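Side-chain contacts in ribulose-1,5-bisphosphate carboxylase/oxygenase large subunit (Rhodopseudomonas palustris, PDB 3QFW), which is a Rubisco-like protein that probably binds magnesium and may act on a substrate related to ribulose bisphosphate, though its own reaction is uncertain: residues B[217-220]-B[226-229]; B[207-212]-B[240-245]; B[150-155]-B[182-187]. One frame throughout, in Å; residues are numbered along the deposited sequence.

In the fold
All three contacts are mostly buried in the catalytic barrel; contact 1 joins helix to strand, contacts 2 and 3 helix to helix. Contact 1 sets helix 209-222 against strand 226-229 through apolar side chains. Contact 2 uses the start of the same helix, packs it on helix 236-243 and reaches the subunit interface. The two touch, with Val229 CG1 4.0 Å from Met212 SD, and contact 1 is nested inside the chain loop that contact 2 closes. Contact 3 joins two other helices, its centre about 15 Å from that of contact 1 and about 25 Å from that of contact 2. Only there does a hydrogen bond join the paired segments, at a partly exposed histidine.

Contact 1: residues B[217-220]-B[226-229]; sequences GVIR and AVLV
Ile219 and Val227 meet through methyl and methylene groups set by their first torsions. In Ile219, chi1 of -68° puts CG2 anti to the backbone N and CG1 beside it. Both branches can then face the strand. In Val227, chi1 of -66° places CG1 anti to the carbonyl carbon, and this branch does the touching. CG2 of Val227 takes the position between the backbone N and the carbonyl carbon and stays farther from the helix.

The closest pair is Ile219 CG2 and Val227 CG1, at 3.8 Å. The same valine methyl also lies 4.1 Å from Ile219 CG1. It therefore sits against the fork of the isoleucine and not against its end. The two side chains run at a slant to each other. Ile219 chi2 is -39°, short of the staggered value, and CD1 is turned off to the side of this meeting point. Ile219 CG2 also rests 4.0 Å from Ala226 O, a plain van der Waals contact of a methyl with a backbone oxygen.

Ala226 points its own CB away from the helix, whereas Val227 points toward it, as alternation along a strand requires. The CA atoms of Ile219 and Val227 are 7.8 Å apart, so short branched side chains are enough to fill the gap between them.

All three touching residues are buried. Phe177 and Ala181 of helix 177-195 also pack on Ile219. Backbone bonds tie Val227 to Val250 and Val252, and Leu228 to Pro203 and Ile205. The strand thus has a neighbour along both edges. A helix packed by its apolar face on the strand that follows it is characteristic of the beta-alpha-beta crossovers of a TIM barrel, the catalytic fold of the Rubisco family.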
ATOM      1  N   GLY B 217      22.596  -2.913   4.201  1.00 41.54           N
ATOM      2  CA  GLY B 217      23.930  -3.031   4.765  1.00 41.59           C
ATOM      3  C   GLY B 217      24.610  -4.327   4.363  1.00 42.64           C
ATOM      4  O   GLY B 217      25.777  -4.330   3.965  1.00 43.72           O
ATOM      5  N   VAL B 218      23.881  -5.434   4.470  1.00 41.09           N
ATOM      6  CA  VAL B 218      24.401  -6.738   4.076  1.00 42.32           C
ATOM      7  C   VAL B 218      24.731  -6.764   2.582  1.00 43.55           C
ATOM      8  O   VAL B 218      25.795  -7.230   2.179  1.00 43.93           O
ATOM      9  CB  VAL B 218      23.404  -7.871   4.405  1.00 42.35           C
ATOM     10  CG1 VAL B 218      23.892  -9.205   3.839  1.00 36.77           C
ATOM     11  CG2 VAL B 218      23.166  -7.961   5.917  1.00 44.36           C
ATOM     12  N   ILE B 219      23.812  -6.254   1.767  1.00 43.37           N
ATOM     13  CA  ILE B 219      24.009  -6.206   0.325  1.00 44.97           C
ATOM     14  C   ILE B 219      25.333  -5.532  -0.016  1.00 42.10           C
ATOM     15  O   ILE B 219      26.151  -6.077  -0.745  1.00 40.34           O
ATOM     16  CB  ILE B 219      22.859  -5.448  -0.369  1.00 42.29           C
ATOM     17  CG1 ILE B 219      21.574  -6.254  -0.237  1.00 37.76           C
ATOM     18  CG2 ILE B 219      23.187  -5.192  -1.839  1.00 41.37           C
ATOM     19  CD1 ILE B 219      21.820  -7.723  -0.382  1.00 44.36           C
ATOM     20  N   ARG B 220      25.533  -4.344   0.541  1.00 44.60           N
ATOM     21  CA  ARG B 220      26.745  -3.581   0.298  1.00 47.19           C
ATOM     22  C   ARG B 220      27.980  -4.314   0.818  1.00 46.05           C
ATOM     23  O   ARG B 220      29.016  -4.337   0.158  1.00 42.62           O
ATOM     24  CB  ARG B 220      26.629  -2.185   0.920  1.00 45.08           C
ATOM     25  CG  ARG B 220      25.362  -1.438   0.500  1.00 48.89           C
ATOM     26  CD  ARG B 220      25.423   0.053   0.825  1.00 53.44           C
ATOM     27  NE  ARG B 220      26.277   0.781  -0.113  1.00 55.98           N
ATOM     28  CZ  ARG B 220      27.315   1.534   0.243  1.00 58.24           C
ATOM     29  NH1 ARG B 220      27.630   1.664   1.525  1.00 54.49           N
ATOM     30  NH2 ARG B 220      28.041   2.156  -0.682  1.00 50.73           N
ATOM     31  N   ALA B 226      22.678  -5.476  -6.975  1.00 32.80           N
ATOM     32  CA  ALA B 226      21.291  -5.084  -7.186  1.00 32.17           C
ATOM     33  C   ALA B 226      20.447  -5.371  -5.957  1.00 31.57           C
ATOM     34  O   ALA B 226      20.911  -6.009  -5.017  1.00 33.35           O
ATOM     35  CB  ALA B 226      20.714  -5.782  -8.405  1.00 31.60           C
ATOM     36  N   VAL B 227      19.207  -4.897  -5.983  1.00 33.58           N
ATOM     37  CA  VAL B 227      18.278  -5.079  -4.874  1.00 32.95           C
ATOM     38  C   VAL B 227      16.842  -5.054  -5.381  1.00 33.69           C
ATOM     39  O   VAL B 227      16.512  -4.297  -6.304  1.00 33.11           O
ATOM     40  CB  VAL B 227      18.430  -3.963  -3.830  1.00 35.29           C
ATOM     41  CG1 VAL B 227      19.784  -4.041  -3.146  1.00 37.59           C
ATOM     42  CG2 VAL B 227      18.217  -2.596  -4.465  1.00 32.76           C
ATOM     43  N   LEU B 228      15.994  -5.874  -4.768  1.00 28.88           N
ATOM     44  CA  LEU B 228      14.597  -5.984  -5.157  1.00 29.56           C
ATOM     45  C   LEU B 228      13.743  -5.394  -4.042  1.00 31.10           C
ATOM     46  O   LEU B 228      13.996  -5.645  -2.865  1.00 29.93           O
ATOM     47  CB  LEU B 228      14.218  -7.451  -5.366  1.00 29.09           C
ATOM     48  CG  LEU B 228      12.804  -7.722  -5.879  1.00 28.66           C
ATOM     49  CD1 LEU B 228      12.659  -7.168  -7.300  1.00 29.53           C
ATOM     50  CD2 LEU B 228      12.510  -9.219  -5.850  1.00 31.21           C
ATOM     51  N   VAL B 229      12.746  -4.594  -4.405  1.00 29.33           N
ATOM     52  CA  VAL B 229      11.867  -3.995  -3.395  1.00 27.11           C
ATOM     53  C   VAL B 229      10.465  -3.902  -3.955  1.00 28.42           C
ATOM     54  O   VAL B 229      10.287  -3.542  -5.115  1.00 27.93           O
ATOM     55  CB  VAL B 229      12.309  -2.566  -3.032  1.00 29.99           C
ATOM     56  CG1 VAL B 229      11.579  -2.078  -1.769  1.00 30.64           C
ATOM     57  CG2 VAL B 229      13.821  -2.495  -2.838  1.00 30.57           C
TER

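Contact 2: residues B[207-212]-B[240-245]; sequences GTLDDM and HAIVKE
Met212 and Ile242 make the tight part of this helix-helix contact. Met212 CE lies 3.8 Å from Ile242 CG1. Nearer the backbone, Met212 CB is 4.0 Å from Ile242 CD1. The bend of the methionine at chi3 (-57°) turns CE back toward Ile242 CG1; CB and SD border the same side chain. Ile242 answers with CG1 and CD1, its longer branch. With Ile242 replaced by an alanine, that branch is gone, and Met212 CE would probably lose its partner across the contact and be freer to turn.

The other part is looser. Leu209 CD1 reaches Ala241 CB and Ile242 CG1 at 4.3 Å each, with nothing nearer between these residues. Ala241 is partly exposed and also meets Thr208 of the second subunit. Leu209 packs on Leu209 of that subunit, so this side of the contact runs into the dimer interface.

The start of the helix is fixed by a capping box. Asp211 N gives a nearly straight bond (170°) to Thr208 OG1 at 3.1 Å. In return, Thr208 N donates to Asp211 OD2 at 2.9 Å, on the anti side of the carboxylate and 23° out of its plane. Beyond the apolar patch, Glu245 OE1 makes a salt bridge with Arg213.

Met212 and Ile242 both rest on Ile205 as well, in the loop after strand 200-202. The contact thus joins the first turn of helix 209-222 to helix 236-243, with strand 226-229 between these two helices in the chain.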
ATOM      1  N   GLY B 207      10.343  -5.406   5.288  1.00 30.22           N
ATOM      2  CA  GLY B 207      10.021  -4.997   6.651  1.00 30.15           C
ATOM      3  C   GLY B 207       9.911  -3.495   6.860  1.00 31.64           C
ATOM      4  O   GLY B 207       9.459  -2.773   5.976  1.00 31.69           O
ATOM      5  N   THR B 208      10.316  -3.024   8.040  1.00 33.69           N
ATOM      6  CA  THR B 208      10.313  -1.590   8.336  1.00 30.28           C
ATOM      7  C   THR B 208      11.516  -0.954   7.658  1.00 34.96           C
ATOM      8  O   THR B 208      12.393  -1.655   7.163  1.00 32.23           O
ATOM      9  CB  THR B 208      10.463  -1.304   9.844  1.00 34.23           C
ATOM     10  OG1 THR B 208      11.772  -1.699  10.274  1.00 31.97           O
ATOM     11  CG2 THR B 208       9.392  -2.040  10.676  1.00 30.37           C
ATOM     12  N   LEU B 209      11.571   0.372   7.654  1.00 34.99           N
ATOM     13  CA  LEU B 209      12.724   1.070   7.098  1.00 36.02           C
ATOM     14  C   LEU B 209      14.007   0.617   7.798  1.00 38.67           C
ATOM     15  O   LEU B 209      15.054   0.507   7.163  1.00 36.82           O
ATOM     16  CB  LEU B 209      12.549   2.584   7.206  1.00 37.99           C
ATOM     17  CG  LEU B 209      13.665   3.467   6.638  1.00 41.22           C
ATOM     18  CD1 LEU B 209      13.958   3.139   5.171  1.00 39.00           C
ATOM     19  CD2 LEU B 209      13.290   4.935   6.817  1.00 40.97           C
ATOM     20  N   ASP B 210      13.918   0.338   9.100  1.00 38.40           N
ATOM     21  CA  ASP B 210      15.062  -0.188   9.847  1.00 37.76           C
ATOM     22  C   ASP B 210      15.503  -1.534   9.286  1.00 37.43           C
ATOM     23  O   ASP B 210      16.695  -1.760   9.037  1.00 36.32           O
ATOM     24  CB  ASP B 210      14.733  -0.355  11.337  1.00 38.87           C
ATOM     25  CG  ASP B 210      14.352   0.954  12.016  1.00 42.92           C
ATOM     26  OD1 ASP B 210      14.701   2.038  11.501  1.00 45.42           O
ATOM     27  OD2 ASP B 210      13.709   0.889  13.084  1.00 48.04           O
ATOM     28  N   ASP B 211      14.548  -2.441   9.104  1.00 36.33           N
ATOM     29  CA  ASP B 211      14.854  -3.740   8.501  1.00 34.59           C
ATOM     30  C   ASP B 211      15.491  -3.556   7.120  1.00 38.32           C
ATOM     31  O   ASP B 211      16.485  -4.215   6.778  1.00 38.54           O
ATOM     32  CB  ASP B 211      13.586  -4.592   8.376  1.00 36.88           C
ATOM     33  CG  ASP B 211      12.950  -4.918   9.729  1.00 35.28           C
ATOM     34  OD1 ASP B 211      13.689  -5.253  10.676  1.00 39.34           O
ATOM     35  OD2 ASP B 211      11.709  -4.848   9.841  1.00 33.38           O
ATOM     36  N   MET B 212      14.926  -2.655   6.324  1.00 35.34           N
ATOM     37  CA  MET B 212      15.416  -2.455   4.963  1.00 37.01           C
ATOM     38  C   MET B 212      16.863  -1.943   4.919  1.00 39.53           C
ATOM     39  O   MET B 212      17.663  -2.428   4.128  1.00 38.73           O
ATOM     40  CB  MET B 212      14.470  -1.565   4.140  1.00 38.02           C
ATOM     41  CG  MET B 212      13.283  -2.328   3.516  1.00 37.90           C
ATOM     42  SD  MET B 212      12.504  -1.482   2.100  1.00 25.32           S
ATOM     43  CE  MET B 212      12.077   0.072   2.875  1.00 33.29           C
ATOM     44  N   HIS B 240      11.547   5.179  -1.612  1.00 29.54           N
ATOM     45  CA  HIS B 240      12.311   6.318  -2.121  1.00 30.77           C
ATOM     46  C   HIS B 240      13.540   6.583  -1.253  1.00 32.09           C
ATOM     47  O   HIS B 240      14.629   6.880  -1.761  1.00 31.08           O
ATOM     48  CB  HIS B 240      11.416   7.546  -2.161  1.00 29.99           C
ATOM     49  CG  HIS B 240      12.016   8.723  -2.863  1.00 32.76           C
ATOM     50  ND1 HIS B 240      12.600   8.634  -4.107  1.00 30.15           N
ATOM     51  CD2 HIS B 240      12.100  10.024  -2.499  1.00 32.53           C
ATOM     52  CE1 HIS B 240      13.026   9.830  -4.476  1.00 31.53           C
ATOM     53  NE2 HIS B 240      12.733  10.691  -3.517  1.00 32.82           N
ATOM     54  N   ALA B 241      13.361   6.472   0.061  1.00 31.58           N
ATOM     55  CA  ALA B 241      14.465   6.642   1.003  1.00 32.39           C
ATOM     56  C   ALA B 241      15.587   5.642   0.742  1.00 31.98           C
ATOM     57  O   ALA B 241      16.764   6.000   0.809  1.00 33.49           O
ATOM     58  CB  ALA B 241      13.971   6.515   2.441  1.00 31.43           C
ATOM     59  N   ILE B 242      15.225   4.390   0.460  1.00 32.61           N
ATOM     60  CA  ILE B 242      16.215   3.357   0.151  1.00 32.90           C
ATOM     61  C   ILE B 242      16.918   3.652  -1.169  1.00 34.20           C
ATOM     62  O   ILE B 242      18.125   3.433  -1.301  1.00 35.68           O
ATOM     63  CB  ILE B 242      15.594   1.941   0.100  1.00 30.59           C
ATOM     64  CG1 ILE B 242      15.403   1.398   1.514  1.00 36.99           C
ATOM     65  CG2 ILE B 242      16.493   0.977  -0.654  1.00 35.10           C
ATOM     66  CD1 ILE B 242      16.707   1.108   2.248  1.00 36.80           C
ATOM     67  N   VAL B 243      16.165   4.140  -2.150  1.00 31.77           N
ATOM     68  CA  VAL B 243      16.762   4.499  -3.437  1.00 33.22           C
ATOM     69  C   VAL B 243      17.904   5.487  -3.223  1.00 33.90           C
ATOM     70  O   VAL B 243      18.966   5.370  -3.834  1.00 30.60           O
ATOM     71  CB  VAL B 243      15.712   5.107  -4.395  1.00 34.80           C
ATOM     72  CG1 VAL B 243      16.383   5.852  -5.554  1.00 32.48           C
ATOM     73  CG2 VAL B 243      14.770   4.018  -4.913  1.00 33.34           C
ATOM     74  N   LYS B 244      17.684   6.454  -2.339  1.00 31.83           N
ATOM     75  CA  LYS B 244      18.698   7.456  -2.017  1.00 37.03           C
ATOM     76  C   LYS B 244      19.906   6.910  -1.255  1.00 38.77           C
ATOM     77  O   LYS B 244      20.926   7.594  -1.123  1.00 41.21           O
ATOM     78  CB  LYS B 244      18.062   8.604  -1.234  1.00 30.79           C
ATOM     79  CG  LYS B 244      17.312   9.582  -2.114  1.00 37.27           C
ATOM     80  CD  LYS B 244      16.402  10.459  -1.291  1.00 36.16           C
ATOM     81  CE  LYS B 244      15.647  11.434  -2.171  1.00 44.23           C
ATOM     82  NZ  LYS B 244      14.652  12.229  -1.384  1.00 39.48           N
ATOM     83  N   GLU B 245      19.788   5.685  -0.756  1.00 39.62           N
ATOM     84  CA  GLU B 245      20.867   5.045  -0.004  1.00 38.47           C
ATOM     85  C   GLU B 245      21.476   3.877  -0.784  1.00 38.64           C
ATOM     86  O   GLU B 245      22.455   3.254  -0.353  1.00 38.88           O
ATOM     87  CB  GLU B 245      20.344   4.592   1.371  1.00 38.93           C
ATOM     88  CG  GLU B 245      19.907   5.758   2.265  1.00 35.22           C
ATOM     89  CD  GLU B 245      19.210   5.317   3.545  1.00 46.04           C
ATOM     90  OE1 GLU B 245      18.597   6.180   4.216  1.00 39.73           O
ATOM     91  OE2 GLU B 245      19.271   4.113   3.883  1.00 43.98           O
TER

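Contact 3: residues B[150-155]-B[182-187]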
ATOM      1  N   SER B 150      22.973 -22.690  -5.326  1.00 39.33           N
ATOM      2  CA  SER B 150      23.260 -23.641  -6.396  1.00 42.04           C
ATOM      3  C   SER B 150      22.474 -23.294  -7.658  1.00 42.27           C
ATOM      4  O   SER B 150      23.014 -23.325  -8.767  1.00 37.90           O
ATOM      5  CB  SER B 150      22.949 -25.070  -5.934  1.00 39.44           C
ATOM      6  OG  SER B 150      22.934 -25.980  -7.019  1.00 46.58           O
ATOM      7  N   ILE B 151      21.199 -22.955  -7.478  1.00 40.42           N
ATOM      8  CA  ILE B 151      20.344 -22.536  -8.583  1.00 38.09           C
ATOM      9  C   ILE B 151      20.872 -21.268  -9.236  1.00 37.15           C
ATOM     10  O   ILE B 151      21.002 -21.195 -10.466  1.00 39.08           O
ATOM     11  CB  ILE B 151      18.903 -22.266  -8.112  1.00 39.42           C
ATOM     12  CG1 ILE B 151      18.252 -23.560  -7.624  1.00 40.81           C
ATOM     13  CG2 ILE B 151      18.092 -21.635  -9.238  1.00 39.05           C
ATOM     14  CD1 ILE B 151      18.338 -24.695  -8.616  1.00 41.71           C
ATOM     15  N   ALA B 152      21.174 -20.267  -8.415  1.00 36.73           N
ATOM     16  CA  ALA B 152      21.725 -19.012  -8.919  1.00 35.89           C
ATOM     17  C   ALA B 152      22.981 -19.250  -9.746  1.00 39.36           C
ATOM     18  O   ALA B 152      23.190 -18.618 -10.787  1.00 34.25           O
ATOM     19  CB  ALA B 152      22.034 -18.067  -7.778  1.00 36.83           C
ATOM     20  N   HIS B 153      23.821 -20.164  -9.271  1.00 43.35           N
ATOM     21  CA  HIS B 153      25.075 -20.476  -9.947  1.00 36.06           C
ATOM     22  C   HIS B 153      24.795 -21.017 -11.349  1.00 39.32           C
ATOM     23  O   HIS B 153      25.425 -20.609 -12.332  1.00 37.40           O
ATOM     24  CB  HIS B 153      25.881 -21.481  -9.119  1.00 35.47           C
ATOM     25  CG  HIS B 153      27.276 -21.709  -9.626  1.00 43.29           C
ATOM     26  ND1 HIS B 153      28.314 -20.835  -9.377  1.00 37.75           N
ATOM     27  CD2 HIS B 153      27.803 -22.721 -10.356  1.00 40.12           C
ATOM     28  CE1 HIS B 153      29.421 -21.299  -9.932  1.00 40.05           C
ATOM     29  NE2 HIS B 153      29.136 -22.439 -10.535  1.00 43.21           N
ATOM     30  N   GLN B 154      23.837 -21.934 -11.439  1.00 39.00           N
ATOM     31  CA  GLN B 154      23.475 -22.510 -12.725  1.00 36.69           C
ATOM     32  C   GLN B 154      22.896 -21.448 -13.658  1.00 38.49           C
ATOM     33  O   GLN B 154      23.229 -21.405 -14.831  1.00 38.44           O
ATOM     34  CB  GLN B 154      22.522 -23.690 -12.546  1.00 37.71           C
ATOM     35  CG  GLN B 154      23.146 -24.841 -11.768  1.00 40.87           C
ATOM     36  CD  GLN B 154      22.118 -25.800 -11.196  1.00 44.59           C
ATOM     37  OE1 GLN B 154      21.482 -26.562 -11.925  1.00 46.42           O
ATOM     38  NE2 GLN B 154      21.953 -25.768  -9.877  1.00 46.47           N
ATOM     39  N   LEU B 155      22.048 -20.569 -13.131  1.00 36.25           N
ATOM     40  CA  LEU B 155      21.483 -19.501 -13.950  1.00 35.82           C
ATOM     41  C   LEU B 155      22.576 -18.559 -14.470  1.00 33.52           C
ATOM     42  O   LEU B 155      22.641 -18.258 -15.665  1.00 33.45           O
ATOM     43  CB  LEU B 155      20.423 -18.724 -13.157  1.00 34.74           C
ATOM     44  CG  LEU B 155      19.235 -19.593 -12.739  1.00 34.14           C
ATOM     45  CD1 LEU B 155      18.384 -18.899 -11.662  1.00 37.38           C
ATOM     46  CD2 LEU B 155      18.397 -19.974 -13.951  1.00 32.93           C
ATOM     47  N   ALA B 182      24.515 -13.920   1.266  1.00 39.01           N
ATOM     48  CA  ALA B 182      25.898 -14.385   1.234  1.00 39.29           C
ATOM     49  C   ALA B 182      26.042 -15.578   0.297  1.00 43.03           C
ATOM     50  O   ALA B 182      26.801 -15.534  -0.670  1.00 44.64           O
ATOM     51  CB  ALA B 182      26.383 -14.732   2.628  1.00 41.76           C
ATOM     52  N   ALA B 183      25.294 -16.637   0.585  1.00 42.33           N
ATOM     53  CA  ALA B 183      25.341 -17.861  -0.210  1.00 41.47           C
ATOM     54  C   ALA B 183      25.083 -17.602  -1.693  1.00 41.12           C
ATOM     55  O   ALA B 183      25.770 -18.158  -2.554  1.00 41.33           O
ATOM     56  CB  ALA B 183      24.343 -18.889   0.340  1.00 40.57           C
ATOM     57  N   VAL B 184      24.095 -16.762  -1.992  1.00 35.66           N
ATOM     58  CA  VAL B 184      23.732 -16.500  -3.382  1.00 40.07           C
ATOM     59  C   VAL B 184      24.726 -15.574  -4.074  1.00 37.95           C
ATOM     60  O   VAL B 184      25.181 -15.851  -5.189  1.00 41.50           O
ATOM     61  CB  VAL B 184      22.319 -15.897  -3.507  1.00 37.21           C
ATOM     62  CG1 VAL B 184      22.076 -15.444  -4.947  1.00 36.54           C
ATOM     63  CG2 VAL B 184      21.277 -16.918  -3.073  1.00 34.80           C
ATOM     64  N   GLY B 185      25.052 -14.470  -3.412  1.00 40.10           N
ATOM     65  CA  GLY B 185      25.978 -13.501  -3.969  1.00 39.55           C
ATOM     66  C   GLY B 185      27.315 -14.139  -4.283  1.00 42.01           C
ATOM     67  O   GLY B 185      27.910 -13.866  -5.322  1.00 41.60           O
ATOM     68  N   LYS B 186      27.784 -14.985  -3.369  1.00 43.93           N
ATOM     69  CA  LYS B 186      29.011 -15.751  -3.568  1.00 39.86           C
ATOM     70  C   LYS B 186      28.906 -16.611  -4.815  1.00 42.84           C
ATOM     71  O   LYS B 186      29.821 -16.643  -5.635  1.00 43.10           O
ATOM     72  CB  LYS B 186      29.266 -16.653  -2.359  1.00 43.96           C
ATOM     73  CG  LYS B 186      30.463 -17.585  -2.493  1.00 53.04           C
ATOM     74  CD  LYS B 186      31.752 -16.902  -2.057  1.00 56.26           C
ATOM     75  CE  LYS B 186      32.886 -17.906  -1.900  1.00 55.72           C
ATOM     76  NZ  LYS B 186      34.094 -17.278  -1.290  1.00 62.36           N
ATOM     77  N   ALA B 187      27.785 -17.314  -4.943  1.00 41.53           N
ATOM     78  CA  ALA B 187      27.564 -18.228  -6.057  1.00 40.87           C
ATOM     79  C   ALA B 187      27.511 -17.503  -7.405  1.00 38.88           C
ATOM     80  O   ALA B 187      27.959 -18.035  -8.416  1.00 41.17           O
ATOM     81  CB  ALA B 187      26.292 -19.041  -5.833  1.00 39.41           C
TER
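His153 and Ala187 bring the backbones of their two helices close, with CA atoms 5.1 Å apart, while Ala152 and Val184 are spaced at 6.4 Å. Helices 145-157 and 177-195 are neighbours in the outer layer of a TIM barrel, the fold of the Rubisco catalytic domain. Small residues let them approach so nearly.

On the buried side, Ala152 CB meets Val184 CG1 at 3.9 Å. Val184 chi1 of 171° swings CG1 away from its own N, and it is this methyl that meets the alanine. Both residues also touch Leu138 of strand 133-138, so the pair lies over the barrel wall. Ala187 CB lies 4.1 Å from His153 CB, so the helices meet here at their first side-chain carbons.

The polar link is at the partly exposed edge. His153 ND1 carries the proton and donates to Ala187 O at 3.0 Å, at an N-H...O angle of 161°. The oxygen comes to the edge of the imidazole, near the ring plane, and the donor stands slightly tilted from the carbonyl plane. The bond should limit rotation of the ring and ties a side chain of one helix to the backbone of the other. Glu190 and Ala191 of helix 177-195 also touch this histidine.

Within helix 145-157, Ser150 O accepts two bonds from Gln154. The backbone N supplies the usual helical one. The side chain folds back to give the other, with Gln154 NE2 2.9 Å from Ser150 O, far above the carbonyl plane and on the opposite face from Gln154 N.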